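Local coordinates for protein ATP-dependent DNA ligase (Mycobacterium tuberculosis, PDB 6NHX) that seals breaks in double-stranded DNA at the expense of ATP, working with Ku in the repair of double-strand breaks by non-homologous end joining, at residues A[39-44]-A[73-78]. The protein carries 1 engineered substitution. Residues are numbered along the deposited sequence; the frame is centred on the assembly and turned at random.
Sequences VEADHG and HHVVLD
The carbonyl oxygen of V39 is gripped twice from the neighbouring strand: L77 N donates a hydrogen bond to V39 O at 2.8 Å, in the carbonyl plane, and the CA-H of V76 adds a weaker contact to the same oxygen. A41 O is held likewise, by V75 N at 2.9 Å and by the CA-H of H74. With the return bonds V39 N to L77 O and A41 N to V75 O, these make two antiparallel hydrogen-bonded pairs flanking the non-hydrogen-bonded pair E40 and V76. Small and branched apolar residues suit the buried face: A41 CB meets V75 CG2 at 3.7 Å; this methyl lies between the backbone N and the carbonyl carbon, while CG1 is anti to the carbonyl carbon (chi1 -62°). V39 lies beside L77. From helix 124-136, L134 touches V75 and L131 touches L77. The opposite face is partly exposed at E40, D42 and H74, where polar side chains can meet water, with the buried V76 among them. The D42 carboxylate stacks over one face of the H74 imidazole, the planes 14° apart, with D42 CG 3.9 Å above the ring and offset toward its rim. At the ring edge a water in the plane joins H74 NE2, 2.8 Å away, to E40 OE1. The E40 chain reaches it by running extended from a CG anti to the backbone N (chi1 179°), while OE2 forms a salt bridge with R47 of the next strand. Where the strands part, H73 O receives hydrogen bonds from two waters, which in turn accept from H43 N and G44 N; positive phi angles at both residues turn the chain toward strand 45-50. The arrangement is that of two neighbouring inner strands in an antiparallel beta-sheet of the ATP-dependent ligase domain, with one face packed on a helix.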
# COMPACT_ATOMS: atom_id res chain seq x y z
N VAL A 39 -12.56 8.04 6.81
CA VAL A 39 -13.91 8.06 6.24
C VAL A 39 -14.86 8.63 7.29
O VAL A 39 -14.98 8.08 8.39
CB VAL A 39 -14.36 6.66 5.82
CG1 VAL A 39 -15.83 6.68 5.34
CG2 VAL A 39 -13.42 6.09 4.75
N GLU A 40 -15.55 9.70 6.94
CA GLU A 40 -16.60 10.26 7.78
C GLU A 40 -17.94 9.92 7.15
O GLU A 40 -18.20 10.31 6.01
CB GLU A 40 -16.45 11.78 7.88
CG GLU A 40 -17.51 12.45 8.72
CD GLU A 40 -17.48 13.94 8.51
OE1 GLU A 40 -17.03 14.65 9.42
OE2 GLU A 40 -17.90 14.39 7.42
N ALA A 41 -18.78 9.19 7.88
CA ALA A 41 -20.14 8.89 7.44
C ALA A 41 -21.12 9.63 8.34
O ALA A 41 -21.09 9.45 9.56
CB ALA A 41 -20.38 7.38 7.52
N ASP A 42 -21.99 10.44 7.74
CA ASP A 42 -23.00 11.19 8.48
C ASP A 42 -24.20 11.38 7.57
O ASP A 42 -24.04 11.77 6.41
CB ASP A 42 -22.46 12.57 8.87
CG ASP A 42 -23.30 13.24 9.95
OD1 ASP A 42 -24.17 12.58 10.53
OD2 ASP A 42 -23.07 14.44 10.21
N HIS A 43 -25.40 11.09 8.09
CA HIS A 43 -26.65 11.28 7.35
C HIS A 43 -26.62 10.55 6.01
O HIS A 43 -27.11 11.05 4.99
CB HIS A 43 -26.99 12.76 7.19
CG HIS A 43 -27.60 13.37 8.41
ND1 HIS A 43 -26.84 13.79 9.49
CD2 HIS A 43 -28.89 13.63 8.74
CE1 HIS A 43 -27.63 14.28 10.42
NE2 HIS A 43 -28.88 14.20 9.99
N GLY A 44 -26.04 9.35 6.01
CA GLY A 44 -25.91 8.56 4.81
C GLY A 44 -24.87 9.05 3.82
O GLY A 44 -24.65 8.37 2.81
N HIS A 73 -26.22 6.52 11.59
CA HIS A 73 -25.01 6.66 12.38
C HIS A 73 -24.20 7.88 11.95
O HIS A 73 -24.27 8.35 10.81
CB HIS A 73 -24.12 5.42 12.23
CG HIS A 73 -24.64 4.20 12.91
ND1 HIS A 73 -24.66 4.05 14.28
CD2 HIS A 73 -25.13 3.04 12.41
CE1 HIS A 73 -25.16 2.87 14.59
NE2 HIS A 73 -25.45 2.24 13.47
N HIS A 74 -23.38 8.37 12.88
CA HIS A 74 -22.32 9.32 12.55
C HIS A 74 -21.01 8.68 13.01
O HIS A 74 -20.80 8.51 14.22
CB HIS A 74 -22.55 10.65 13.25
CG HIS A 74 -21.44 11.64 13.06
ND1 HIS A 74 -21.38 12.82 13.78
CD2 HIS A 74 -20.36 11.63 12.25
CE1 HIS A 74 -20.29 13.48 13.42
NE2 HIS A 74 -19.66 12.79 12.49
N VAL A 75 -20.17 8.28 12.06
CA VAL A 75 -18.94 7.58 12.40
C VAL A 75 -17.75 8.15 11.65
O VAL A 75 -17.89 8.75 10.57
CB VAL A 75 -19.01 6.05 12.16
CG1 VAL A 75 -20.06 5.41 13.04
CG2 VAL A 75 -19.24 5.75 10.69
N VAL A 76 -16.57 7.98 12.24
CA VAL A 76 -15.31 8.18 11.55
C VAL A 76 -14.55 6.87 11.60
O VAL A 76 -14.32 6.31 12.68
CB VAL A 76 -14.49 9.32 12.18
CG1 VAL A 76 -13.11 9.40 11.54
CG2 VAL A 76 -15.21 10.65 12.03
N LEU A 77 -14.20 6.36 10.42
CA LEU A 77 -13.47 5.11 10.29
C LEU A 77 -12.10 5.38 9.70
O LEU A 77 -11.87 6.38 9.01
CB LEU A 77 -14.21 4.16 9.34
CG LEU A 77 -15.66 3.90 9.75
CD1 LEU A 77 -16.51 3.61 8.53
CD2 LEU A 77 -15.71 2.76 10.74
N ASP A 78 -11.18 4.48 10.01
CA ASP A 78 -9.85 4.43 9.42
C ASP A 78 -9.73 3.10 8.70
O ASP A 78 -10.18 2.07 9.21
CB ASP A 78 -8.82 4.52 10.54
CG ASP A 78 -7.38 4.66 10.05
OD1 ASP A 78 -7.13 4.82 8.83
OD2 ASP A 78 -6.48 4.60 10.92
O HOH W 1 -17.17 13.79 11.82
O HOH W 2 -26.81 10.10 10.41
O HOH W 3 -24.23 7.71 7.98